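Local coordinates for cellulosome protein dockerin type I (Clostridium thermocellum, PDB 2WZ8), which probably binds carbohydrate, as a family 35 carbohydrate-binding module of a dockerin-bearing cellulosome protein, at residues F51-V56 with A122-I127. Residues are numbered along the deposited sequence; the frame is centred on the assembly and turned at random.
Sequences FNNVYV and AGNNTI
Val54 O takes two N-H groups from Asn125: a weak bond from the backbone N and a straighter one from the side-chain ND2 (3.1 Å, 163° at the hydrogen). The ND2 bond runs in the plane of the Asn125 amide. Chi1 (-64°) sets CG of Asn125 beside its own backbone N, and chi2 (-94°) turns the amide so that ND2 meets this carbonyl. Val54 N returns a bond to Asn125 O at 2.9 Å. Phe51 and Ile127 exchange backbone bonds, as do Val56 and Gly123, so the strands are antiparallel. Between Phe51 and Val54 the register slips by one residue at a beta bulge, where the Asn53 backbone takes a left-handed conformation. On one face, CD1 of Tyr55 meets ND2 of Asn124 at 3.6 Å, the nitrogen lying at the ring edge. CE1 of the same ring comes close to Gly123 CA (3.6 Å). On the other face, Val54 CG1 touches Ile127 CD1 at 4.1 Å. A bond from Asn121 N to Asn125 OD1 fixes the far end of that amide. The pair forms neighbouring strands of one sheet of a beta-sandwich. Val54 and Val56 pack inward on Ile146 of strand 140-147, and Ile127 on Met64 of strand 60-69.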
loop_
_atom_site.group_PDB
_atom_site.type_symbol
_atom_site.label_atom_id
_atom_site.label_comp_id
_atom_site.label_asym_id
_atom_site.label_seq_id
_atom_site.Cartn_x
_atom_site.Cartn_y
_atom_site.Cartn_z
ATOM N N PHE A 51 -2.020 0.196 7.512
ATOM C CA PHE A 51 -2.902 1.337 7.718
ATOM C C PHE A 51 -3.864 0.942 8.801
ATOM O O PHE A 51 -4.572 -0.053 8.705
ATOM C CB PHE A 51 -3.704 1.676 6.444
ATOM C CG PHE A 51 -2.867 2.230 5.321
ATOM C CD1 PHE A 51 -2.770 3.624 5.138
ATOM C CD2 PHE A 51 -2.161 1.406 4.485
ATOM C CE1 PHE A 51 -2.029 4.164 4.112
ATOM C CE2 PHE A 51 -1.402 1.919 3.471
ATOM C CZ PHE A 51 -1.331 3.337 3.269
ATOM N N ASN A 52 -3.844 1.746 9.832
ATOM C CA ASN A 52 -4.699 1.606 10.935
ATOM C C ASN A 52 -5.824 2.658 10.772
ATOM O O ASN A 52 -5.632 3.817 10.343
ATOM C CB ASN A 52 -3.944 1.795 12.271
ATOM C CG ASN A 52 -2.861 0.776 12.474
ATOM O OD1 ASN A 52 -3.108 -0.439 12.302
ATOM N ND2 ASN A 52 -1.638 1.237 12.878
ATOM N N ASN A 53 -6.958 2.239 11.222
ATOM C CA ASN A 53 -8.120 3.096 11.381
ATOM C C ASN A 53 -8.570 3.712 10.084
ATOM O O ASN A 53 -8.824 4.913 9.960
ATOM C CB ASN A 53 -7.864 4.149 12.461
ATOM C CG ASN A 53 -7.534 3.510 13.794
ATOM O OD1 ASN A 53 -6.473 3.810 14.406
ATOM N ND2 ASN A 53 -8.363 2.595 14.228
ATOM N N VAL A 54 -8.726 2.840 9.118
ATOM C CA VAL A 54 -9.397 3.198 7.866
ATOM C C VAL A 54 -10.896 3.102 8.131
ATOM O O VAL A 54 -11.462 2.039 8.321
ATOM C CB VAL A 54 -8.941 2.278 6.726
ATOM C CG1 VAL A 54 -9.748 2.542 5.422
ATOM C CG2 VAL A 54 -7.419 2.420 6.526
ATOM N N TYR A 55 -11.524 4.254 8.177
ATOM C CA TYR A 55 -12.901 4.384 8.639
ATOM C C TYR A 55 -13.880 4.536 7.503
ATOM O O TYR A 55 -13.746 5.435 6.662
ATOM C CB TYR A 55 -13.055 5.604 9.568
ATOM C CG TYR A 55 -14.425 5.689 10.167
ATOM C CD1 TYR A 55 -14.713 5.144 11.412
ATOM C CD2 TYR A 55 -15.444 6.286 9.467
ATOM C CE1 TYR A 55 -15.996 5.209 11.935
ATOM C CE2 TYR A 55 -16.719 6.348 9.981
ATOM C CZ TYR A 55 -16.986 5.811 11.212
ATOM O OH TYR A 55 -18.281 5.924 11.734
ATOM N N VAL A 56 -14.901 3.678 7.535
ATOM C CA VAL A 56 -16.082 3.831 6.672
ATOM C C VAL A 56 -17.367 3.662 7.480
ATOM O O VAL A 56 -17.392 2.957 8.468
ATOM C CB VAL A 56 -16.065 2.858 5.482
ATOM C CG1 VAL A 56 -14.917 3.173 4.525
ATOM C CG2 VAL A 56 -16.062 1.411 5.936
ATOM N N ALA A 122 -18.274 -1.610 8.823
ATOM C CA ALA A 122 -18.566 -0.299 9.398
ATOM C C ALA A 122 -17.602 -0.027 10.551
ATOM O O ALA A 122 -17.351 -0.905 11.368
ATOM C CB ALA A 122 -20.020 -0.234 9.887
ATOM N N GLY A 123 -17.102 1.203 10.621
ATOM C CA GLY A 123 -16.146 1.602 11.641
ATOM C C GLY A 123 -14.720 1.537 11.131
ATOM O O GLY A 123 -14.434 1.730 9.935
ATOM N N ASN A 124 -13.818 1.331 12.081
ATOM C CA ASN A 124 -12.378 1.301 11.787
ATOM C C ASN A 124 -11.960 -0.049 11.242
ATOM O O ASN A 124 -12.387 -1.101 11.703
ATOM C CB ASN A 124 -11.539 1.632 13.046
ATOM C CG ASN A 124 -11.590 3.083 13.438
ATOM O OD1 ASN A 124 -11.784 3.397 14.637
ATOM N ND2 ASN A 124 -11.439 3.978 12.484
ATOM N N ASN A 125 -11.081 0.001 10.263
ATOM C CA ASN A 125 -10.521 -1.190 9.613
ATOM C C ASN A 125 -9.004 -1.078 9.522
ATOM O O ASN A 125 -8.458 0.026 9.513
ATOM C CB ASN A 125 -11.060 -1.300 8.175
ATOM C CG ASN A 125 -12.564 -1.516 8.119
ATOM O OD1 ASN A 125 -13.025 -2.645 8.055
ATOM N ND2 ASN A 125 -13.319 -0.441 8.134
ATOM N N THR A 126 -8.348 -2.221 9.394
ATOM C CA THR A 126 -6.904 -2.237 9.085
ATOM C C THR A 126 -6.710 -2.755 7.680
ATOM O O THR A 126 -7.439 -3.620 7.182
ATOM C CB THR A 126 -6.117 -3.078 10.085
ATOM O OG1 THR A 126 -6.485 -4.458 9.937
ATOM C CG2 THR A 126 -6.356 -2.592 11.497
ATOM N N ILE A 127 -5.679 -2.222 7.035
ATOM C CA ILE A 127 -5.247 -2.715 5.740
ATOM C C ILE A 127 -3.732 -2.842 5.731
ATOM O O ILE A 127 -3.046 -1.854 5.889
ATOM C CB ILE A 127 -5.725 -1.818 4.545
ATOM C CG1 ILE A 127 -7.242 -1.520 4.616
ATOM C CG2 ILE A 127 -5.330 -2.461 3.232
ATOM C CD1 ILE A 127 -7.779 -0.530 3.553
#